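Local coordinates for mandelate racemase/muconate lactonizing enzyme family protein (Bradyrhizobium sp. ORS 278, PDB 3TOY) that is of unknown function but belongs to the enolase superfamily, pairing an N-terminal capping domain with a beta/alpha barrel that holds a calcium ion, at residues G129-F134 and G299-W304; L101-L106 and D136-L141; T242-P247 and S263-Q268. One frame throughout, in Å; residues are numbered along the deposited sequence.

Contact 1 of 3, residues G129-F134 and G299-W304; sequences GLDMAF and GGITGW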
loop_
_atom_site.group_PDB
_atom_site.type_symbol
_atom_site.label_atom_id
_atom_site.label_comp_id
_atom_site.label_asym_id
_atom_site.label_seq_id
_atom_site.Cartn_x
_atom_site.Cartn_y
_atom_site.Cartn_z
ATOM N N GLY A 129 -30.475 -16.642 -18.198
ATOM C CA GLY A 129 -31.090 -17.485 -19.233
ATOM C C GLY A 129 -32.079 -16.663 -20.041
ATOM O O GLY A 129 -32.111 -16.768 -21.267
ATOM N N LEU A 130 -32.875 -15.850 -19.353
ATOM C CA LEU A 130 -33.830 -14.955 -20.006
ATOM C C LEU A 130 -33.121 -13.956 -20.896
ATOM O O LEU A 130 -33.503 -13.733 -22.046
ATOM C CB LEU A 130 -34.727 -14.235 -18.980
ATOM C CG LEU A 130 -35.758 -15.147 -18.298
ATOM C CD1 LEU A 130 -36.346 -14.580 -17.026
ATOM C CD2 LEU A 130 -36.880 -15.526 -19.307
ATOM N N ASP A 131 -32.064 -13.342 -20.373
ATOM C CA ASP A 131 -31.318 -12.386 -21.174
ATOM C C ASP A 131 -30.829 -12.989 -22.495
ATOM O O ASP A 131 -30.926 -12.355 -23.551
ATOM C CB ASP A 131 -30.126 -11.807 -20.367
ATOM C CG ASP A 131 -29.359 -10.771 -21.160
ATOM O OD1 ASP A 131 -29.760 -9.584 -21.152
ATOM O OD2 ASP A 131 -28.363 -11.156 -21.809
ATOM N N MET A 132 -30.289 -14.193 -22.453
ATOM C CA MET A 132 -29.786 -14.831 -23.680
ATOM C C MET A 132 -30.935 -15.050 -24.680
ATOM O O MET A 132 -30.791 -14.816 -25.882
ATOM C CB MET A 132 -29.122 -16.173 -23.371
ATOM C CG MET A 132 -27.695 -16.059 -22.814
ATOM S SD MET A 132 -26.924 -17.651 -22.574
ATOM C CE MET A 132 -27.682 -18.153 -21.033
ATOM N N ALA A 133 -32.067 -15.511 -24.165
ATOM C CA ALA A 133 -33.231 -15.736 -25.019
ATOM C C ALA A 133 -33.734 -14.421 -25.619
ATOM O O ALA A 133 -34.156 -14.395 -26.778
ATOM C CB ALA A 133 -34.324 -16.459 -24.254
ATOM N N PHE A 134 -33.657 -13.311 -24.873
ATOM C CA PHE A 134 -34.064 -12.023 -25.461
ATOM C C PHE A 134 -33.188 -11.633 -26.650
ATOM O O PHE A 134 -33.672 -11.160 -27.680
ATOM C CB PHE A 134 -34.029 -10.840 -24.482
ATOM C CG PHE A 134 -34.811 -11.032 -23.214
ATOM C CD1 PHE A 134 -36.018 -11.727 -23.190
ATOM C CD2 PHE A 134 -34.348 -10.454 -22.033
ATOM C CE1 PHE A 134 -36.724 -11.873 -22.003
ATOM C CE2 PHE A 134 -35.039 -10.604 -20.851
ATOM C CZ PHE A 134 -36.235 -11.307 -20.831
ATOM N N GLY A 299 -24.766 -12.865 -16.093
ATOM C CA GLY A 299 -25.840 -11.948 -16.547
ATOM C C GLY A 299 -26.124 -12.009 -18.044
ATOM O O GLY A 299 -26.509 -11.006 -18.658
ATOM N N GLY A 300 -25.910 -13.187 -18.638
ATOM C CA GLY A 300 -26.183 -13.422 -20.056
ATOM C C GLY A 300 -25.284 -12.600 -20.953
ATOM O O GLY A 300 -24.179 -12.213 -20.564
ATOM N N ILE A 301 -25.758 -12.344 -22.168
ATOM C CA ILE A 301 -25.051 -11.526 -23.130
ATOM C C ILE A 301 -24.807 -10.124 -22.575
ATOM O O ILE A 301 -23.700 -9.572 -22.718
ATOM C CB ILE A 301 -25.863 -11.405 -24.443
ATOM C CG1 ILE A 301 -26.158 -12.801 -25.037
ATOM C CG2 ILE A 301 -25.165 -10.514 -25.430
ATOM C CD1 ILE A 301 -24.986 -13.681 -25.155
ATOM N N THR A 302 -25.840 -9.543 -21.959
ATOM C CA THR A 302 -25.788 -8.176 -21.502
ATOM C C THR A 302 -24.670 -8.020 -20.425
ATOM O O THR A 302 -23.852 -7.089 -20.499
ATOM C CB THR A 302 -27.163 -7.735 -20.943
ATOM O OG1 THR A 302 -28.130 -7.773 -22.020
ATOM C CG2 THR A 302 -27.098 -6.296 -20.400
ATOM N N GLY A 303 -24.666 -8.938 -19.468
ATOM C CA GLY A 303 -23.642 -8.971 -18.392
ATOM C C GLY A 303 -22.242 -9.261 -18.959
ATOM O O GLY A 303 -21.242 -8.622 -18.556
ATOM N N TRP A 304 -22.153 -10.199 -19.899
ATOM C CA TRP A 304 -20.870 -10.532 -20.550
ATOM C C TRP A 304 -20.199 -9.309 -21.141
ATOM O O TRP A 304 -18.975 -9.102 -20.960
ATOM C CB TRP A 304 -21.072 -11.580 -21.657
ATOM C CG TRP A 304 -19.826 -11.927 -22.395
ATOM C CD1 TRP A 304 -19.191 -11.168 -23.305
ATOM C CD2 TRP A 304 -19.058 -13.127 -22.258
ATOM N NE1 TRP A 304 -18.063 -11.808 -23.757
ATOM C CE2 TRP A 304 -17.955 -13.012 -23.120
ATOM C CE3 TRP A 304 -19.183 -14.273 -21.470
ATOM C CZ2 TRP A 304 -16.992 -14.001 -23.238
ATOM C CZ3 TRP A 304 -18.223 -15.251 -21.580
ATOM C CH2 TRP A 304 -17.150 -15.119 -22.471
#
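M132 and G300 bring helix 122-142 and the start of helix 300-314 to within 5.3 Å, CA to CA; the local axes pass 7.8 Å apart and 97° from parallel. This near-perpendicular helix-helix crossing joins the N-terminal capping domain to the enolase-like barrel domain, and nearly every residue that touches across it is buried. Two glycines sit at the crossing. G300 takes a positive phi of 65°, and M132 CG rests 4.1 Å from its CA, so helix 122-142 lies directly against main chain. The same CG meets I301 CG1 at 4.2 Å, while beyond the two segments M132 also packs on L295 and L323.

The polar half of the contact belongs to D131. Its CG stands trans to the backbone N (chi1 -178°), which carries the carboxylate across to the first turn of helix 300-314, at about a right angle to the side chain of T302. Both oxygens are used. OD2 accepts the N-H of T302 at 3.0 Å, in an almost straight bond that arrives on the syn side but well out of the carboxylate plane. A carboxylate beside the N-terminal turn of a helix would be expected to gain from the helix dipole. P103 covers both D131 and T302. The second oxygen completes the grip: T302 OG1 gives its proton to the syn lone pair of D131 OD1 at 2.6 Å. The two bonds to T302 fix the rotation of the D131 carboxylate, and OG1 in turn accepts the indole N-H of W135, NE1.

Contact 2 of 3, residues L101-L106 and D136-L141; sequences LVPVDL and DALGQL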
loop_
_atom_site.group_PDB
_atom_site.type_symbol
_atom_site.label_atom_id
_atom_site.label_comp_id
_atom_site.label_asym_id
_atom_site.label_seq_id
_atom_site.Cartn_x
_atom_site.Cartn_y
_atom_site.Cartn_z
ATOM N N LEU A 101 -39.182 -5.796 -25.824
ATOM C CA LEU A 101 -38.030 -6.683 -25.900
ATOM C C LEU A 101 -36.789 -5.811 -26.017
ATOM O O LEU A 101 -36.297 -5.528 -27.126
ATOM C CB LEU A 101 -38.149 -7.606 -27.120
ATOM C CG LEU A 101 -37.091 -8.680 -27.347
ATOM C CD1 LEU A 101 -37.207 -9.762 -26.306
ATOM C CD2 LEU A 101 -37.211 -9.263 -28.758
ATOM N N VAL A 102 -36.314 -5.351 -24.860
ATOM C CA VAL A 102 -35.202 -4.407 -24.789
ATOM C C VAL A 102 -34.279 -4.949 -23.700
ATOM O O VAL A 102 -34.520 -4.711 -22.538
ATOM C CB VAL A 102 -35.688 -2.985 -24.426
ATOM C CG1 VAL A 102 -34.518 -2.025 -24.330
ATOM C CG2 VAL A 102 -36.694 -2.459 -25.496
ATOM N N PRO A 103 -33.251 -5.723 -24.090
ATOM C CA PRO A 103 -32.425 -6.481 -23.127
ATOM C C PRO A 103 -31.865 -5.643 -21.975
ATOM O O PRO A 103 -31.946 -6.056 -20.825
ATOM C CB PRO A 103 -31.307 -7.042 -24.005
ATOM C CG PRO A 103 -32.017 -7.273 -25.351
ATOM C CD PRO A 103 -32.893 -6.051 -25.487
ATOM N N VAL A 104 -31.298 -4.489 -22.280
ATOM C CA VAL A 104 -30.695 -3.647 -21.243
ATOM C C VAL A 104 -31.738 -3.188 -20.229
ATOM O O VAL A 104 -31.513 -3.210 -19.010
ATOM C CB VAL A 104 -29.980 -2.440 -21.881
ATOM C CG1 VAL A 104 -29.534 -1.415 -20.818
ATOM C CG2 VAL A 104 -28.818 -2.950 -22.723
ATOM N N ASP A 105 -32.891 -2.769 -20.736
ATOM C CA ASP A 105 -33.972 -2.327 -19.862
ATOM C C ASP A 105 -34.566 -3.464 -19.045
ATOM O O ASP A 105 -34.949 -3.262 -17.878
ATOM C CB ASP A 105 -35.091 -1.686 -20.689
ATOM C CG ASP A 105 -34.666 -0.421 -21.360
ATOM O OD1 ASP A 105 -33.521 0.071 -21.145
ATOM O OD2 ASP A 105 -35.503 0.093 -22.117
ATOM N N LEU A 106 -34.696 -4.647 -19.657
ATOM C CA LEU A 106 -35.215 -5.826 -18.953
ATOM C C LEU A 106 -34.246 -6.273 -17.855
ATOM O O LEU A 106 -34.651 -6.693 -16.764
ATOM C CB LEU A 106 -35.477 -6.982 -19.938
ATOM C CG LEU A 106 -36.643 -6.717 -20.925
ATOM C CD1 LEU A 106 -36.590 -7.686 -22.119
ATOM C CD2 LEU A 106 -37.992 -6.765 -20.208
ATOM N N ASP A 136 -31.424 -13.613 -28.445
ATOM C CA ASP A 136 -31.650 -14.601 -29.493
ATOM C C ASP A 136 -32.839 -14.156 -30.339
ATOM O O ASP A 136 -32.806 -14.224 -31.567
ATOM C CB ASP A 136 -31.962 -15.967 -28.891
ATOM C CG ASP A 136 -32.379 -16.966 -29.953
ATOM O OD1 ASP A 136 -31.527 -17.343 -30.770
ATOM O OD2 ASP A 136 -33.567 -17.347 -29.985
ATOM N N ALA A 137 -33.886 -13.693 -29.664
ATOM C CA ALA A 137 -35.092 -13.240 -30.339
ATOM C C ALA A 137 -34.802 -12.026 -31.201
ATOM O O ALA A 137 -35.255 -11.955 -32.341
ATOM C CB ALA A 137 -36.210 -12.960 -29.341
ATOM N N LEU A 138 -34.037 -11.073 -30.676
ATOM C CA LEU A 138 -33.677 -9.898 -31.460
ATOM C C LEU A 138 -32.942 -10.319 -32.732
ATOM O O LEU A 138 -33.163 -9.761 -33.816
ATOM C CB LEU A 138 -32.813 -8.934 -30.640
ATOM C CG LEU A 138 -33.486 -8.055 -29.586
ATOM C CD1 LEU A 138 -32.409 -7.208 -28.884
ATOM C CD2 LEU A 138 -34.582 -7.166 -30.172
ATOM N N GLY A 139 -32.057 -11.299 -32.604
ATOM C CA GLY A 139 -31.307 -11.780 -33.754
ATOM C C GLY A 139 -32.238 -12.440 -34.773
ATOM O O GLY A 139 -32.138 -12.192 -35.971
ATOM N N GLN A 140 -33.131 -13.292 -34.292
ATOM C CA GLN A 140 -34.095 -13.951 -35.180
ATOM C C GLN A 140 -34.931 -12.904 -35.890
ATOM O O GLN A 140 -35.146 -12.996 -37.094
ATOM C CB GLN A 140 -35.011 -14.889 -34.407
ATOM C CG GLN A 140 -34.370 -16.204 -33.971
ATOM C CD GLN A 140 -35.392 -17.177 -33.407
ATOM O OE1 GLN A 140 -36.293 -17.629 -34.113
ATOM N NE2 GLN A 140 -35.258 -17.500 -32.135
ATOM N N LEU A 141 -35.396 -11.905 -35.147
ATOM C CA LEU A 141 -36.231 -10.862 -35.728
ATOM C C LEU A 141 -35.495 -10.065 -36.789
ATOM O O LEU A 141 -36.115 -9.569 -37.730
ATOM C CB LEU A 141 -36.803 -9.938 -34.652
ATOM C CG LEU A 141 -37.895 -10.531 -33.766
ATOM C CD1 LEU A 141 -38.011 -9.766 -32.471
ATOM C CD2 LEU A 141 -39.237 -10.495 -34.530
#
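L101 pushes one methyl, CD2, into the face of helix 122-142 made by A137 and L141, one turn apart, and L138 between them. The backbones stay well apart, the nearest CA atoms being those of L101 and L138 at 7.8 Å, and apolar carbon bridges the gap. With CG of L101 trans to its N (chi1 -176°) and chi2 at 70°, CD2 comes 3.9 Å from A137 CB and 3.8 Å from L141 CD1, the two leucines meeting tip to tip. L101 and L138 instead run past one another in opposite directions, their CD2 methyls 3.6 Å apart.

L138 splits its two branches between two partners. Its CG lies beside the backbone N (chi1 -77°); CD2 serves L101, whereas CD1 rests against the CG-CD side of the P103 ring, 3.6 Å from CG and equally near CD. P103 opens helix 103-113 right after the N-cap position, V102.

The contact belongs to the helical part of the capping domain: L106 packs on F134 one turn back along helix 122-142, D136 OD2 accepts a hydrogen bond from the backbone N of H71 in strand 69-75, and V104 packs on V333 of a second subunit.

Contact 3 of 3, residues T242-P247 and S263-Q268; sequences TWIEEP and SEIPIQ. With CA (calcium ion), chain E; CA (calcium ion), chain I.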
loop_
_atom_site.group_PDB
_atom_site.type_symbol
_atom_site.label_atom_id
_atom_site.label_comp_id
_atom_site.label_asym_id
_atom_site.label_seq_id
_atom_site.Cartn_x
_atom_site.Cartn_y
_atom_site.Cartn_z
ATOM N N THR A 242 -1.041 -24.490 -19.694
ATOM C CA THR A 242 -1.492 -23.180 -20.115
ATOM C C THR A 242 -2.137 -22.420 -18.962
ATOM O O THR A 242 -1.978 -21.204 -18.859
ATOM C CB THR A 242 -2.475 -23.339 -21.288
ATOM O OG1 THR A 242 -1.717 -23.681 -22.453
ATOM C CG2 THR A 242 -3.270 -22.046 -21.545
ATOM N N TRP A 243 -2.875 -23.134 -18.122
ATOM C CA TRP A 243 -3.492 -22.512 -16.933
ATOM C C TRP A 243 -3.907 -23.536 -15.896
ATOM O O TRP A 243 -4.034 -24.744 -16.203
ATOM C CB TRP A 243 -4.660 -21.586 -17.331
ATOM C CG TRP A 243 -5.998 -22.226 -17.729
ATOM C CD1 TRP A 243 -6.710 -23.186 -17.056
ATOM C CD2 TRP A 243 -6.805 -21.837 -18.847
ATOM N NE1 TRP A 243 -7.915 -23.429 -17.710
ATOM C CE2 TRP A 243 -7.984 -22.609 -18.811
ATOM C CE3 TRP A 243 -6.636 -20.905 -19.881
ATOM C CZ2 TRP A 243 -8.979 -22.485 -19.773
ATOM C CZ3 TRP A 243 -7.628 -20.790 -20.841
ATOM C CH2 TRP A 243 -8.788 -21.569 -20.771
ATOM N N ILE A 244 -4.020 -23.068 -14.653
ATOM C CA ILE A 244 -4.588 -23.849 -13.559
ATOM C C ILE A 244 -5.919 -23.211 -13.221
ATOM O O ILE A 244 -5.966 -22.013 -12.889
ATOM C CB ILE A 244 -3.708 -23.742 -12.316
ATOM C CG1 ILE A 244 -2.302 -24.279 -12.642
ATOM C CG2 ILE A 244 -4.362 -24.485 -11.149
ATOM C CD1 ILE A 244 -2.241 -25.827 -12.787
ATOM N N GLU A 245 -6.996 -24.003 -13.227
ATOM C CA GLU A 245 -8.338 -23.438 -13.153
ATOM C C GLU A 245 -8.983 -23.725 -11.789
ATOM O O GLU A 245 -8.910 -24.857 -11.290
ATOM C CB GLU A 245 -9.157 -24.027 -14.308
ATOM C CG GLU A 245 -10.580 -23.557 -14.421
ATOM C CD GLU A 245 -11.212 -24.092 -15.702
ATOM O OE1 GLU A 245 -10.505 -24.085 -16.745
ATOM O OE2 GLU A 245 -12.399 -24.497 -15.655
ATOM N N GLU A 246 -9.596 -22.693 -11.195
ATOM C CA GLU A 246 -10.242 -22.773 -9.872
ATOM C C GLU A 246 -9.503 -23.660 -8.879
ATOM O O GLU A 246 -10.033 -24.679 -8.436
ATOM C CB GLU A 246 -11.704 -23.222 -10.013
ATOM C CG GLU A 246 -12.618 -22.159 -10.630
ATOM C CD GLU A 246 -14.099 -22.482 -10.413
ATOM O OE1 GLU A 246 -14.492 -23.639 -10.668
ATOM O OE2 GLU A 246 -14.862 -21.599 -9.971
ATOM N N PRO A 247 -8.277 -23.268 -8.493
ATOM C CA PRO A 247 -7.527 -24.083 -7.537
ATOM C C PRO A 247 -8.220 -24.181 -6.188
ATOM O O PRO A 247 -8.052 -25.181 -5.502
ATOM C CB PRO A 247 -6.196 -23.337 -7.386
ATOM C CG PRO A 247 -6.504 -21.932 -7.834
ATOM C CD PRO A 247 -7.515 -22.087 -8.927
ATOM N N SER A 263 2.121 -18.344 -7.903
ATOM C CA SER A 263 2.109 -19.329 -9.016
ATOM C C SER A 263 2.944 -18.913 -10.227
ATOM O O SER A 263 2.873 -17.770 -10.682
ATOM C CB SER A 263 0.666 -19.581 -9.505
ATOM O OG SER A 263 0.686 -20.535 -10.567
ATOM N N GLU A 264 3.699 -19.858 -10.781
ATOM C CA GLU A 264 4.388 -19.634 -12.044
ATOM C C GLU A 264 3.508 -20.052 -13.245
ATOM O O GLU A 264 3.899 -19.899 -14.405
ATOM C CB GLU A 264 5.720 -20.383 -12.071
ATOM C CG GLU A 264 6.740 -19.886 -11.043
ATOM C CD GLU A 264 7.417 -18.574 -11.440
ATOM O OE1 GLU A 264 6.721 -17.648 -11.924
ATOM O OE2 GLU A 264 8.652 -18.464 -11.256
ATOM N N ILE A 265 2.322 -20.572 -12.962
ATOM C CA ILE A 265 1.368 -20.928 -14.023
ATOM C C ILE A 265 0.169 -20.010 -13.907
ATOM O O ILE A 265 -0.281 -19.749 -12.796
ATOM C CB ILE A 265 0.876 -22.394 -13.857
ATOM C CG1 ILE A 265 2.082 -23.344 -13.721
ATOM C CG2 ILE A 265 -0.038 -22.784 -15.041
ATOM C CD1 ILE A 265 1.684 -24.848 -13.465
ATOM N N PRO A 266 -0.335 -19.498 -15.050
ATOM C CA PRO A 266 -1.459 -18.578 -14.974
ATOM C C PRO A 266 -2.644 -19.217 -14.264
ATOM O O PRO A 266 -2.930 -20.413 -14.448
ATOM C CB PRO A 266 -1.766 -18.262 -16.435
ATOM C CG PRO A 266 -0.385 -18.443 -17.155
ATOM C CD PRO A 266 0.229 -19.617 -16.410
ATOM N N ILE A 267 -3.334 -18.416 -13.457
ATOM C CA ILE A 267 -4.502 -18.884 -12.720
ATOM C C ILE A 267 -5.751 -18.446 -13.468
ATOM O O ILE A 267 -5.896 -17.269 -13.799
ATOM C CB ILE A 267 -4.522 -18.255 -11.315
ATOM C CG1 ILE A 267 -3.286 -18.706 -10.536
ATOM C CG2 ILE A 267 -5.787 -18.641 -10.556
ATOM C CD1 ILE A 267 -3.132 -20.285 -10.420
ATOM N N GLN A 268 -6.630 -19.410 -13.747
ATOM C CA GLN A 268 -7.901 -19.188 -14.449
ATOM C C GLN A 268 -9.055 -19.385 -13.447
ATOM O O GLN A 268 -9.010 -20.284 -12.601
ATOM C CB GLN A 268 -8.029 -20.235 -15.583
ATOM C CG GLN A 268 -9.360 -20.263 -16.323
ATOM C CD GLN A 268 -9.579 -19.016 -17.157
ATOM O OE1 GLN A 268 -9.903 -17.958 -16.611
ATOM N NE2 GLN A 268 -9.399 -19.126 -18.499
HETATM CA CA CA E . -14.221 -25.554 -14.702
HETATM CA CA CA I . 1.607 -15.544 -10.765
HETATM O O HOH W 1 -13.474 -25.206 -12.586
HETATM O O HOH W 2 -0.066 -16.802 -11.858
HETATM O O HOH W 3 -15.054 -26.246 -16.902
HETATM O O HOH W 4 3.171 -14.209 -9.983
HETATM O O HOH W 5 0.391 -13.598 -11.854
#
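I244 and E245 pair in parallel with I267 and Q268, neighbouring strands of the barrel linked through helix 253-262 as a beta-alpha-beta unit. Three backbone bonds zip them together: I244 N to P266 O at 2.9 Å, Q268 N to I244 O at 2.8 Å, and E246 N to Q268 O at 2.9 Å.

Packing is dense on both faces of this pair. On the face of I244 and I267, I244 CG1 lies 3.6 Å from I265 CG2, and I233 of helix 226-236 covers I265 and I267. On the other, Q268 lies over the W243 indole (W243 chi1 76°, between N and carbonyl), CB 3.6 Å from the centroid of the five-membered ring in a CH-pi contact, 13° off the normal.

The S263 end is looser and wetter. E264 is exposed, P266 is partly so, and a calcium ion takes S263 O at 2.6 Å along with three waters and R260 O. One of those waters also donates to I265 O.

At the opposite end E245, extended from a trans chi1, divides its carboxylate. W243 NE1 donates to the anti lone pair of OE1 at 2.8 Å, and K188 forms a salt bridge to the same oxygen; OE2 binds the second calcium at 2.3 Å, which D219 and E271 also coordinate. The division of partners is consistent with W243 and K188 acting from the second shell to hold the carboxylate so that OE2 faces the metal.

Overall arrangement
From the N terminus, residues 101-106 come first, and contact 2 closes a short loop within the capping domain when 136-141 folds back on them. Before that loop closes, 129-134 has opened contact 1 on the same helix 122-142, so the two cross; contact 1 closes only at 299-304, after most of the barrel. Contact 3, between 242-247 and 263-268, lies nested inside that long loop and follows contact 2 in series. Contacts 1 and 2 touch, F134 CB meeting L101 CD1 at 3.8 Å; contact 2 joins two capping helices, and contact 1 ties one of them to the barrel domain. Contact 3 binds adjacent barrel strands, its centre about 28 Å from that of contact 1.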